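Local coordinates for ATP-dependent protease subunit HslV (Trypanosoma brucei brucei, PDB 4HNZ), which forms the peptide-cleaving double ring of the mitochondrial HslVU protease, hydrolysing proteins that its partner HslU has recognised and unfolded, at residues 3-8 with 96-101; 12-17 with 33-38; 16-21 with 166-171; 54-59 with 86-91; 103-108 with 121-126. One frame throughout, in Å; residues are numbered along the deposited sequence.

Contact 1 of 5, residues 3-8 with 96-101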
# COMPACT_ATOMS: atom_id res chain seq x y z
N ILE A 3 19.91 -1.85 26.48
CA ILE A 3 20.35 -1.09 27.57
C ILE A 3 19.51 -1.54 28.76
O ILE A 3 18.28 -1.57 28.68
CB ILE A 3 20.10 0.43 27.40
CG1 ILE A 3 20.50 0.94 26.04
CG2 ILE A 3 20.82 1.23 28.48
CD1 ILE A 3 21.95 0.85 25.78
N LEU A 4 20.17 -1.85 29.87
CA LEU A 4 19.52 -2.39 31.04
C LEU A 4 20.04 -1.72 32.27
O LEU A 4 21.26 -1.55 32.46
CB LEU A 4 19.78 -3.86 31.12
CG LEU A 4 19.35 -4.52 32.41
CD1 LEU A 4 17.84 -4.54 32.51
CD2 LEU A 4 19.86 -5.95 32.53
N SER A 5 19.13 -1.34 33.15
CA SER A 5 19.49 -0.79 34.47
C SER A 5 18.83 -1.63 35.55
O SER A 5 17.65 -1.92 35.48
CB SER A 5 18.99 0.65 34.59
OG SER A 5 19.27 1.18 35.89
N VAL A 6 19.59 -2.01 36.57
CA VAL A 6 19.08 -2.70 37.73
C VAL A 6 19.52 -2.01 39.03
O VAL A 6 20.70 -1.75 39.21
CB VAL A 6 19.65 -4.13 37.79
CG1 VAL A 6 19.09 -4.88 38.97
CG2 VAL A 6 19.37 -4.87 36.48
N ARG A 7 18.57 -1.68 39.88
CA ARG A 7 18.83 -1.13 41.16
C ARG A 7 18.47 -2.21 42.17
O ARG A 7 17.34 -2.66 42.20
CB ARG A 7 17.98 0.14 41.40
CG ARG A 7 18.12 0.76 42.79
CD ARG A 7 17.33 2.09 42.94
NE ARG A 7 18.01 3.19 42.26
CZ ARG A 7 17.72 3.65 41.04
NH1 ARG A 7 16.70 3.14 40.35
NH2 ARG A 7 18.45 4.63 40.48
N LYS A 8 19.42 -2.58 43.00
CA LYS A 8 19.15 -3.44 44.13
C LYS A 8 20.02 -3.04 45.34
O LYS A 8 21.24 -2.96 45.23
CB LYS A 8 19.40 -4.92 43.80
CG LYS A 8 19.09 -5.88 44.95
CD LYS A 8 19.38 -7.31 44.54
CE LYS A 8 18.90 -8.35 45.54
NZ LYS A 8 18.79 -9.72 44.91
N ILE A 96 17.87 5.88 28.78
CA ILE A 96 17.71 5.61 30.21
C ILE A 96 18.68 6.51 30.93
O ILE A 96 19.87 6.56 30.60
CB ILE A 96 18.04 4.16 30.57
CG1 ILE A 96 16.99 3.24 30.00
CG2 ILE A 96 18.02 4.00 32.08
CD1 ILE A 96 17.24 1.77 30.27
N VAL A 97 18.16 7.22 31.94
CA VAL A 97 18.96 8.12 32.77
C VAL A 97 18.98 7.55 34.17
O VAL A 97 17.91 7.40 34.76
CB VAL A 97 18.34 9.52 32.92
CG1 VAL A 97 19.42 10.56 33.26
CG2 VAL A 97 17.61 9.94 31.69
N CYS A 98 20.17 7.42 34.75
CA CYS A 98 20.34 7.01 36.13
C CYS A 98 21.10 7.95 37.01
O CYS A 98 22.13 8.50 36.64
CB CYS A 98 21.21 5.76 36.19
SG CYS A 98 20.35 4.35 35.59
N SER A 99 20.56 8.11 38.21
CA SER A 99 21.31 8.59 39.33
C SER A 99 21.25 7.49 40.38
O SER A 99 20.61 6.45 40.19
CB SER A 99 20.72 9.88 39.88
OG SER A 99 19.47 9.63 40.44
N ALA A 100 21.90 7.74 41.51
CA ALA A 100 21.85 6.81 42.63
C ALA A 100 20.42 6.70 43.12
O ALA A 100 19.94 5.59 43.37
CB ALA A 100 22.78 7.26 43.74
N GLU A 101 19.70 7.82 43.15
CA GLU A 101 18.31 7.84 43.61
C GLU A 101 17.29 7.35 42.58
O GLU A 101 16.41 6.57 42.92
CB GLU A 101 17.90 9.26 44.07
CG GLU A 101 18.40 9.65 45.45
CD GLU A 101 19.90 9.53 45.59
OE1 GLU A 101 20.61 9.99 44.65
OE2 GLU A 101 20.37 8.92 46.60

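Contact 2 of 5, residues 12-17 with 33-38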
# COMPACT_ATOMS: atom_id res chain seq x y z
N VAL A 12 23.08 0.80 41.90
CA VAL A 12 22.40 0.75 40.61
C VAL A 12 23.46 0.55 39.52
O VAL A 12 24.52 1.18 39.55
CB VAL A 12 21.50 2.00 40.35
CG1 VAL A 12 22.32 3.28 40.28
CG2 VAL A 12 20.70 1.83 39.10
N VAL A 13 23.17 -0.32 38.58
CA VAL A 13 24.07 -0.51 37.47
C VAL A 13 23.33 -0.22 36.18
O VAL A 13 22.11 -0.29 36.12
CB VAL A 13 24.69 -1.94 37.44
CG1 VAL A 13 25.39 -2.27 38.76
CG2 VAL A 13 23.61 -2.97 37.16
N LEU A 14 24.10 0.16 35.17
CA LEU A 14 23.62 0.47 33.85
C LEU A 14 24.56 -0.20 32.89
O LEU A 14 25.76 -0.01 32.94
CB LEU A 14 23.60 1.99 33.62
CG LEU A 14 23.05 2.44 32.28
CD1 LEU A 14 21.56 2.16 32.18
CD2 LEU A 14 23.28 3.94 32.03
N LEU A 15 23.98 -1.00 32.01
CA LEU A 15 24.74 -1.77 31.10
C LEU A 15 24.19 -1.55 29.70
O LEU A 15 22.97 -1.43 29.53
CB LEU A 15 24.63 -3.26 31.39
CG LEU A 15 25.59 -3.81 32.43
CD1 LEU A 15 25.16 -3.27 33.79
CD2 LEU A 15 25.59 -5.34 32.45
N GLY A 16 25.07 -1.56 28.71
CA GLY A 16 24.68 -1.49 27.31
C GLY A 16 25.56 -2.33 26.42
O GLY A 16 26.75 -2.48 26.68
N ASP A 17 24.98 -2.86 25.38
CA ASP A 17 25.78 -3.62 24.44
C ASP A 17 26.56 -2.65 23.53
O ASP A 17 26.41 -1.44 23.64
CB ASP A 17 24.93 -4.62 23.66
CG ASP A 17 24.25 -3.99 22.48
OD1 ASP A 17 23.42 -3.05 22.70
OD2 ASP A 17 24.53 -4.41 21.31
N CYS A 33 30.30 2.45 22.20
CA CYS A 33 29.87 2.68 23.55
C CYS A 33 28.52 3.40 23.55
O CYS A 33 28.33 4.40 22.89
CB CYS A 33 30.93 3.50 24.32
SG CYS A 33 30.52 3.51 26.09
N LYS A 34 27.57 2.90 24.33
CA LYS A 34 26.23 3.47 24.31
C LYS A 34 25.86 4.09 25.66
O LYS A 34 24.71 4.46 25.87
CB LYS A 34 25.20 2.39 23.94
CG LYS A 34 25.40 1.83 22.57
CD LYS A 34 24.44 0.72 22.27
CE LYS A 34 24.82 0.07 20.95
NZ LYS A 34 24.04 -1.17 20.72
N LEU A 35 26.85 4.24 26.55
CA LEU A 35 26.66 4.88 27.85
C LEU A 35 27.45 6.16 27.91
O LEU A 35 28.50 6.27 27.30
CB LEU A 35 27.14 3.98 28.96
CG LEU A 35 26.62 2.54 28.90
CD1 LEU A 35 27.06 1.80 30.15
CD2 LEU A 35 25.11 2.50 28.77
N ARG A 36 26.94 7.16 28.60
CA ARG A 36 27.72 8.37 28.82
C ARG A 36 27.58 8.77 30.27
O ARG A 36 26.52 8.60 30.89
CB ARG A 36 27.23 9.49 27.93
CG ARG A 36 27.46 9.31 26.45
CD ARG A 36 28.93 9.34 26.03
NE ARG A 36 29.03 9.26 24.56
CZ ARG A 36 28.91 8.13 23.83
NH1 ARG A 36 28.71 6.95 24.39
NH2 ARG A 36 29.01 8.20 22.51
N ARG A 37 28.68 9.24 30.81
CA ARG A 37 28.72 9.81 32.12
C ARG A 37 28.42 11.29 31.85
O ARG A 37 29.15 11.92 31.14
CB ARG A 37 30.14 9.64 32.65
CG ARG A 37 30.36 9.99 34.11
CD ARG A 37 30.45 8.74 34.96
NE ARG A 37 30.06 9.02 36.34
CZ ARG A 37 29.83 8.10 37.26
NH1 ARG A 37 29.96 6.80 36.98
NH2 ARG A 37 29.45 8.47 38.47
N ILE A 38 27.31 11.85 32.34
CA ILE A 38 27.14 13.31 32.12
C ILE A 38 27.66 14.15 33.29
O ILE A 38 27.98 15.30 33.11
CB ILE A 38 25.72 13.72 31.70
CG1 ILE A 38 24.72 13.60 32.84
CG2 ILE A 38 25.27 12.88 30.49
CD1 ILE A 38 23.30 13.64 32.30
O HOH W 1 27.85 0.41 25.42

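Contact 3 of 5, residues 16-21 with 166-171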
# COMPACT_ATOMS: atom_id res chain seq x y z
N GLY A 16 25.07 -1.56 28.71
CA GLY A 16 24.68 -1.49 27.31
C GLY A 16 25.56 -2.33 26.42
O GLY A 16 26.75 -2.48 26.68
N ASP A 17 24.98 -2.86 25.38
CA ASP A 17 25.78 -3.62 24.44
C ASP A 17 26.56 -2.65 23.53
O ASP A 17 26.41 -1.44 23.64
CB ASP A 17 24.93 -4.62 23.66
CG ASP A 17 24.25 -3.99 22.48
OD1 ASP A 17 23.42 -3.05 22.70
OD2 ASP A 17 24.53 -4.41 21.31
N ARG A 18 27.28 -3.21 22.57
CA ARG A 18 28.14 -2.40 21.74
C ARG A 18 27.95 -2.59 20.24
O ARG A 18 28.81 -2.13 19.44
CB ARG A 18 29.63 -2.65 22.14
CG ARG A 18 29.94 -2.52 23.64
CD ARG A 18 31.41 -2.86 24.02
NE ARG A 18 32.07 -1.59 24.24
CZ ARG A 18 33.22 -1.16 23.74
NH1 ARG A 18 34.01 -1.94 23.01
NH2 ARG A 18 33.58 0.06 24.01
N GLN A 19 26.85 -3.21 19.83
CA GLN A 19 26.62 -3.47 18.40
C GLN A 19 25.96 -2.31 17.73
O GLN A 19 24.94 -1.86 18.15
CB GLN A 19 25.75 -4.72 18.21
CG GLN A 19 25.55 -5.14 16.77
CD GLN A 19 24.82 -6.46 16.69
OE1 GLN A 19 25.31 -7.41 17.22
NE2 GLN A 19 23.70 -6.54 15.99
N VAL A 20 26.48 -1.86 16.60
CA VAL A 20 25.72 -0.95 15.74
C VAL A 20 25.35 -1.66 14.45
O VAL A 20 26.21 -2.22 13.75
CB VAL A 20 26.54 0.29 15.38
CG1 VAL A 20 25.74 1.22 14.43
CG2 VAL A 20 26.93 1.06 16.65
N THR A 21 24.08 -1.61 14.12
CA THR A 21 23.55 -2.30 12.98
C THR A 21 23.05 -1.34 11.96
O THR A 21 22.29 -0.46 12.30
CB THR A 21 22.33 -3.21 13.39
OG1 THR A 21 22.69 -4.02 14.53
CG2 THR A 21 21.91 -4.13 12.23
N HIS A 166 29.27 -7.88 23.97
CA HIS A 166 30.27 -7.03 24.59
C HIS A 166 29.51 -5.89 25.27
O HIS A 166 28.65 -5.26 24.66
CB HIS A 166 31.27 -6.52 23.54
CG HIS A 166 32.00 -7.60 22.79
ND1 HIS A 166 32.89 -8.46 23.41
CD2 HIS A 166 32.02 -7.93 21.47
CE1 HIS A 166 33.39 -9.29 22.52
NE2 HIS A 166 32.87 -9.00 21.33
N TRP A 167 29.75 -5.66 26.55
CA TRP A 167 28.92 -4.72 27.34
C TRP A 167 29.77 -3.68 28.03
O TRP A 167 30.83 -3.97 28.51
CB TRP A 167 28.08 -5.46 28.38
CG TRP A 167 27.40 -6.64 27.85
CD1 TRP A 167 26.70 -6.72 26.67
CD2 TRP A 167 27.40 -7.94 28.40
NE1 TRP A 167 26.32 -8.02 26.44
CE2 TRP A 167 26.72 -8.78 27.50
CE3 TRP A 167 27.91 -8.49 29.55
CZ2 TRP A 167 26.52 -10.14 27.75
CZ3 TRP A 167 27.74 -9.86 29.77
CH2 TRP A 167 27.07 -10.66 28.86
N ASP A 168 29.27 -2.47 28.11
CA ASP A 168 29.83 -1.46 29.00
C ASP A 168 28.98 -1.42 30.26
O ASP A 168 27.76 -1.64 30.22
CB ASP A 168 29.82 -0.12 28.29
CG ASP A 168 30.86 -0.06 27.18
OD1 ASP A 168 32.05 -0.16 27.53
OD2 ASP A 168 30.51 0.10 25.98
N VAL A 169 29.63 -1.12 31.37
CA VAL A 169 29.00 -1.09 32.66
C VAL A 169 29.28 0.25 33.36
O VAL A 169 30.42 0.71 33.42
CB VAL A 169 29.55 -2.19 33.55
CG1 VAL A 169 28.81 -2.21 34.87
CG2 VAL A 169 29.42 -3.55 32.87
N GLU A 170 28.25 0.86 33.90
CA GLU A 170 28.41 1.92 34.87
C GLU A 170 27.74 1.50 36.17
O GLU A 170 26.66 0.91 36.18
CB GLU A 170 27.78 3.22 34.35
CG GLU A 170 28.56 3.88 33.22
CD GLU A 170 29.88 4.51 33.66
OE1 GLU A 170 30.64 4.92 32.75
OE2 GLU A 170 30.18 4.63 34.87
N VAL A 171 28.32 1.97 37.28
CA VAL A 171 27.81 1.69 38.62
C VAL A 171 27.63 3.01 39.41
O VAL A 171 28.39 3.95 39.26
CB VAL A 171 28.80 0.75 39.33
CG1 VAL A 171 28.23 0.27 40.64
CG2 VAL A 171 29.09 -0.45 38.45
O HOH W 1 27.85 0.41 25.42

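Contact 4 of 5, residues 54-59 with 86-91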
# COMPACT_ATOMS: atom_id res chain seq x y z
N ILE A 54 23.01 11.86 20.97
CA ILE A 54 23.80 12.95 21.51
C ILE A 54 23.05 14.26 21.48
O ILE A 54 23.15 15.06 22.42
CB ILE A 54 25.17 13.05 20.80
CG1 ILE A 54 26.05 11.87 21.28
CG2 ILE A 54 25.87 14.37 21.09
CD1 ILE A 54 27.43 11.82 20.65
N SER A 55 22.30 14.50 20.43
CA SER A 55 21.52 15.71 20.38
C SER A 55 20.54 15.70 21.55
O SER A 55 20.31 16.76 22.15
CB SER A 55 20.78 15.81 19.04
OG SER A 55 21.67 15.92 17.94
N LEU A 56 19.92 14.55 21.84
CA LEU A 56 18.94 14.50 22.92
C LEU A 56 19.60 14.55 24.28
O LEU A 56 19.07 15.18 25.20
CB LEU A 56 18.07 13.28 22.83
CG LEU A 56 17.13 13.36 21.63
CD1 LEU A 56 16.70 11.95 21.27
CD2 LEU A 56 15.93 14.23 21.90
N MET A 57 20.78 13.95 24.41
CA MET A 57 21.57 14.10 25.63
C MET A 57 21.90 15.56 25.93
O MET A 57 21.80 15.98 27.08
CB MET A 57 22.83 13.25 25.59
CG MET A 57 22.45 11.80 25.74
SD MET A 57 23.75 10.56 25.87
CE MET A 57 24.13 10.23 24.13
N GLU A 58 22.26 16.32 24.91
CA GLU A 58 22.57 17.73 25.13
C GLU A 58 21.36 18.50 25.59
O GLU A 58 21.47 19.33 26.48
CB GLU A 58 23.15 18.34 23.89
CG GLU A 58 24.55 17.82 23.63
CD GLU A 58 25.14 18.31 22.32
OE1 GLU A 58 24.45 19.06 21.56
OE2 GLU A 58 26.32 17.97 22.06
N LYS A 59 20.18 18.20 25.03
CA LYS A 59 18.96 18.85 25.52
C LYS A 59 18.63 18.42 26.95
O LYS A 59 18.21 19.25 27.75
CB LYS A 59 17.77 18.59 24.61
CG LYS A 59 17.98 19.02 23.17
CD LYS A 59 18.08 20.53 22.94
CE LYS A 59 18.45 20.79 21.48
NZ LYS A 59 18.53 22.23 21.15
N ARG A 86 9.92 20.51 16.18
CA ARG A 86 9.87 19.88 14.84
C ARG A 86 11.17 19.10 14.51
O ARG A 86 11.14 17.96 14.05
CB ARG A 86 9.63 20.91 13.71
CG ARG A 86 9.23 22.37 14.03
CD ARG A 86 9.18 23.26 12.75
NE ARG A 86 8.28 22.71 11.71
CZ ARG A 86 8.60 21.77 10.81
NH1 ARG A 86 9.82 21.25 10.73
NH2 ARG A 86 7.68 21.32 9.96
N ALA A 87 12.31 19.73 14.77
CA ALA A 87 13.61 19.09 14.53
C ALA A 87 13.83 17.83 15.41
O ALA A 87 14.24 16.77 14.90
CB ALA A 87 14.73 20.11 14.75
N LEU A 88 13.55 17.93 16.70
CA LEU A 88 13.75 16.83 17.63
C LEU A 88 12.84 15.66 17.30
O LEU A 88 13.23 14.52 17.52
CB LEU A 88 13.54 17.23 19.09
CG LEU A 88 14.52 18.28 19.59
CD1 LEU A 88 14.28 18.53 21.06
CD2 LEU A 88 15.98 17.87 19.35
N ARG A 89 11.66 15.93 16.78
CA ARG A 89 10.78 14.85 16.43
C ARG A 89 11.21 14.08 15.21
O ARG A 89 10.71 13.01 15.00
CB ARG A 89 9.38 15.36 16.17
CG ARG A 89 8.57 15.26 17.42
CD ARG A 89 7.14 15.49 17.05
NE ARG A 89 6.51 14.28 16.56
CZ ARG A 89 5.42 13.74 17.09
NH1 ARG A 89 4.81 14.32 18.13
NH2 ARG A 89 4.93 12.63 16.56
N ARG A 90 12.11 14.60 14.43
CA ARG A 90 12.64 13.82 13.34
C ARG A 90 13.76 12.86 13.88
O ARG A 90 14.30 12.09 13.13
CB ARG A 90 13.14 14.76 12.23
CG ARG A 90 12.13 15.82 11.71
CD ARG A 90 11.31 15.42 10.46
NE ARG A 90 10.21 16.38 10.14
CZ ARG A 90 10.32 17.51 9.42
NH1 ARG A 90 11.48 17.88 8.91
NH2 ARG A 90 9.26 18.29 9.21
N LEU A 91 14.09 12.90 15.19
CA LEU A 91 15.10 12.01 15.76
C LEU A 91 14.48 10.71 16.29
O LEU A 91 13.35 10.69 16.73
CB LEU A 91 15.86 12.70 16.89
CG LEU A 91 16.45 14.08 16.57
CD1 LEU A 91 17.19 14.60 17.77
CD2 LEU A 91 17.40 14.05 15.38

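Contact 5 of 5, residues 103-108 with 121-126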
# COMPACT_ATOMS: atom_id res chain seq x y z
N THR A 103 15.92 6.36 38.43
CA THR A 103 16.08 5.93 37.06
C THR A 103 14.84 6.27 36.24
O THR A 103 13.71 5.94 36.62
CB THR A 103 16.29 4.38 36.98
OG1 THR A 103 17.36 3.98 37.85
CG2 THR A 103 16.63 3.98 35.61
N LEU A 104 15.06 6.83 35.06
CA LEU A 104 13.99 7.11 34.12
C LEU A 104 14.32 6.64 32.73
O LEU A 104 15.42 6.80 32.24
CB LEU A 104 13.74 8.62 33.99
CG LEU A 104 13.29 9.17 35.30
CD1 LEU A 104 14.36 10.08 35.83
CD2 LEU A 104 11.97 9.92 35.15
N GLU A 105 13.29 6.20 32.07
CA GLU A 105 13.34 5.87 30.71
C GLU A 105 12.48 6.90 29.95
O GLU A 105 11.35 7.21 30.33
CB GLU A 105 12.82 4.44 30.53
CG GLU A 105 12.31 4.10 29.14
CD GLU A 105 11.62 2.72 29.07
OE1 GLU A 105 11.69 1.95 30.09
OE2 GLU A 105 11.04 2.41 27.98
N ILE A 106 13.04 7.39 28.85
CA ILE A 106 12.37 8.34 27.99
C ILE A 106 12.43 7.86 26.54
O ILE A 106 13.48 7.57 26.06
CB ILE A 106 13.04 9.70 28.06
CG1 ILE A 106 13.25 10.08 29.49
CG2 ILE A 106 12.18 10.72 27.37
CD1 ILE A 106 14.33 11.13 29.67
N ASP A 107 11.29 7.83 25.86
CA ASP A 107 11.26 7.47 24.42
C ASP A 107 10.66 8.53 23.54
O ASP A 107 10.10 9.54 24.02
CB ASP A 107 10.61 6.09 24.22
CG ASP A 107 9.14 6.05 24.52
OD1 ASP A 107 8.43 7.08 24.41
OD2 ASP A 107 8.72 4.96 24.93
N GLY A 108 10.73 8.27 22.23
CA GLY A 108 10.21 9.19 21.20
C GLY A 108 8.70 9.34 21.16
O GLY A 108 8.20 10.26 20.54
N VAL A 121 14.68 -1.25 34.64
CA VAL A 121 14.29 -0.50 33.47
C VAL A 121 15.16 -0.92 32.31
O VAL A 121 16.33 -1.19 32.50
CB VAL A 121 14.56 1.02 33.67
CG1 VAL A 121 14.22 1.81 32.42
CG2 VAL A 121 13.71 1.55 34.81
N ALA A 122 14.60 -0.97 31.12
CA ALA A 122 15.36 -1.39 29.95
C ALA A 122 14.75 -0.88 28.66
O ALA A 122 13.54 -0.77 28.55
CB ALA A 122 15.43 -2.91 29.90
N ILE A 123 15.62 -0.65 27.68
CA ILE A 123 15.22 -0.22 26.35
C ILE A 123 16.00 -0.97 25.26
O ILE A 123 16.95 -1.70 25.53
CB ILE A 123 15.43 1.28 26.13
CG1 ILE A 123 16.87 1.70 26.43
CG2 ILE A 123 14.47 2.06 27.02
CD1 ILE A 123 17.21 3.14 26.07
N GLY A 124 15.56 -0.74 24.00
CA GLY A 124 16.17 -1.32 22.81
C GLY A 124 15.41 -2.55 22.36
O GLY A 124 14.61 -3.07 23.07
N SER A 125 15.73 -3.03 21.17
CA SER A 125 15.21 -4.27 20.67
C SER A 125 15.39 -5.40 21.65
O SER A 125 14.62 -6.34 21.66
CB SER A 125 15.94 -4.63 19.34
OG SER A 125 17.36 -4.52 19.50
N GLY A 126 16.45 -5.39 22.45
CA GLY A 126 16.66 -6.49 23.41
C GLY A 126 16.18 -6.22 24.84
O GLY A 126 16.21 -7.13 25.69
O HOH W 2 11.05 -0.07 27.62
O HOH W 3 11.77 -0.63 31.15

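Contact 1 of 5, residues 3-8 with 96-101
Arg-7 reaches from strand 3-8 to the turn that follows strand 93-98, where its guanidinium meets two successive backbone carbonyls. NE donates to Ala-100 O at 3.3 Å, with the oxygen 16° out of the guanidinium plane. NH2 lies 2.8 Å from Ser-99 O, which sits at the edge and in plane, but the bond is bent and weak. Glu-101 O stands 3.5 Å above one face, to one side of its centre. The bend at chi3 (-75°) is what turns NE toward Ala-100 O, and NH1 is bonded in addition to Thr-103 OG1; together these bonds would limit the rotation of the group.

The strands belong to the two different sheets of the alpha-beta-beta-alpha sandwich of the Ntn hydrolases, so the contact bridges its interior; their N-to-C directions differ by 32°. Ile-3 and Ile-96 run alongside each other, pointing opposite ways, with Ile-3 CG2 set 4.0 Å from Ile-96 CD1. Ile-96 CD1 also rests against Ile-3 O. Between the isoleucines and the arginine, Ser-5 OG stands 3.4 Å from Cys-98 SG. This hydroxyl is anti to its own backbone N and is hydrogen-bonded to Val-13 O of the neighbouring strand.

Contact 2 of 5, residues 12-17 with 33-38
Leu-14 opens the contact by lying alongside Leu-35, the two side chains heading opposite ways, and Leu-14 CD2 comes to 4.0 Å from Leu-35 CD2. The other methyl of Leu-35, CD1, lies 3.6 Å from Leu-14 O, and the isobutyl group thus straddles side chain and backbone. Gly-16 then brings only main chain: its N is 4.1 Å from Leu-35 CD2, so the leucine methyl packs on the bare backbone.

At Asp-17 the interaction becomes polar. CG stands between the backbone N and the carbonyl carbon (chi1 83°), and OD1 forms a salt bridge of 2.8 Å with Lys-34 NZ, which arrives 41° out of the carboxylate plane. The extended lysine passes beside the same residue's carbonyl, with CD 3.2 Å from Asp-17 O. A water joins Asp-17 O to Lys-34 N. NZ also bonds to Gln-19 O and to Thr-1 OG1, the probable nucleophile; an aspartate-lysine pair beside the N-terminal threonine is as in proteasome-type proteases.

Strand 11-22 lies between strands 3-8 and 167-172, with Leu-15 and Val-13 packed on helix 145-159. Leu-35 begins strand 35-39 of the second sheet, whose next strand, 42-48, touches Leu-14 through Val-43.

Contact 3 of 5, residues 16-21 with 166-171
Arg-18 meets Asp-168 with a single nitrogen instead of a two-pronged grip: NE donates to OD2 at 2.9 Å, and the side chains cross at about a right angle with guanidinium and carboxylate planes 79° apart. The bond is nearly straight, 172°, and lies in the guanidinium plane, although OD2 is met from above the plane of its own carboxylate. On the way, Arg-18 CG skims His-166 O at 3.2 Å and CD touches His-166 CB.

Beside this side-chain link, strand 11-22 pairs antiparallel with strand 167-172. Gly-16 and Asp-168 form a hydrogen-bonded pair, with Gly-16 N 3.1 Å from Asp-168 O and Asp-168 N 2.9 Å from Gly-16 O. The indole of Trp-167 turns its edge to the chain, CD1 lying 3.9 Å from Asp-17 CA; its NE1 bonds to Asn-164 O, and its side chain also touches Thr-157, a magnesium ligand. Asp-17 OD2 accepts from Gln-19 N, forming an Asx turn, while OD1 holds Lys-34 NZ.

A water lies 2.7 Å from Asp-168 OD2 and also bonds to Asp-17 O. Arginine and water together would be expected to stabilise the charged carboxylate beside the paired Gly-16.

Contact 4 of 5, residues 54-59 with 86-91
Leu-56 and Leu-91 share a first torsion that sets CG anti to the carbonyl carbon and beside the backbone N (chi1 -69° and -51°), and the second torsion of Leu-91 (chi2 -178°) then carries its CD1 to 4.1 Å from Leu-56 CG. The two side chains lie side by side and run in opposite senses. The same methyl lies 4.0 Å from Ser-55 CB, so it fits against two successive residues of the helix. The hydroxyl of Ser-55 is engaged within its own helix, bonded to Ala-51 O one turn earlier.

Leu-88 makes the second half of the contact. Its CD2 faces Leu-56 CD2 at 4.4 Å, while CD1 lies 4.3 Å from Lys-59 CG, so the lysine contributes its aliphatic root. No hydrogen bond crosses between the segments.

In the Ntn sandwich this is a contact within one outer helical layer: helix 50-66 meets the short helix 86-89 that precedes strand 93-98. In a turn closed by backbone bonds reaching three residues back, such as Leu-91 N to Leu-88 O at 3.0 Å, both leucines point toward helix 50-66. Trp-82 of helix 71-84 touches Leu-56 and Leu-88 alike. On the inner side of helix 50-66, Met-57 packs on Ile-44 and Phe-46 of strand 42-48.

A neighbouring subunit also touches the contact: Glu-58 makes a salt bridge to Lys-80 of that subunit, and Arg-83 of the same subunit packs against Leu-91.

Contact 5 of 5, residues 103-108 with 121-126
Glu-105 and Ile-123 meet by van der Waals contact, their side chains passing in opposite directions with Ile-123 CG2 3.6 Å from Glu-105 CD. With CG anti to the backbone N (chi1 157°) and the chain extended beyond it, the glutamate reaches across to the other strand. Val-121 CG1 meets it nearer the backbone of the glutamate, 3.5 Å from Glu-105 CB, and also touches OE1. Val-121 CG2 turns to Thr-103 instead, standing 3.9 Å from Thr-103 CG2. The threonine thus offers its methyl to the valine, its OG1 being taken up by Arg-7.

The polar interactions between the strands run through water. One water donates to Glu-105 OE1 at 2.8 Å and accepts from Ala-122 N at 2.9 Å. A second donates to Glu-105 OE2 and, at 2.7 Å, to Ala-122 O. Each carboxylate oxygen therefore has its own bridge to the backbone of one alanine, holding the carboxylate end in place without a direct hydrogen bond between the segments. Leu-22 of a neighbouring subunit packs on the glutamate as well.

Strands 103-107 and 120-123 come from different sheets, with directions only 26° apart and axes 7.6 Å apart at closest. Face-to-face sheets of this kind form the centre of the Ntn-hydrolase sandwich. Just past the strand, Ser-125 OG bonds to the N-terminal nitrogen of Thr-1, the probable nucleophile, and to Asp-160, a magnesium ligand, so the packed strand leads toward the probable active site.

Contacts 1, 2 and 5 all join the two sheets of one sandwich. Contacts 1 and 5 have centres about 11 Å apart and share the sheet pairings of strands 3-8 with 120-123 and 93-98 with 103-107. Contact 3 lies within a single sheet; it shares Gly-16, Asp-17 and a water with contact 2, their centres being about 7 Å apart. Both lie next to the probable nucleophile: the side chain of Lys-34 comes within about 3 Å of that of Thr-1, and the side chain of Asp-17 is about 7 Å from the magnesium ion. Contact 4 stands apart in the helical layer, its centre about 22 Å from that of contact 3, yet Met-57 SD touches Arg-36 CG of contact 2 at 4.0 Å.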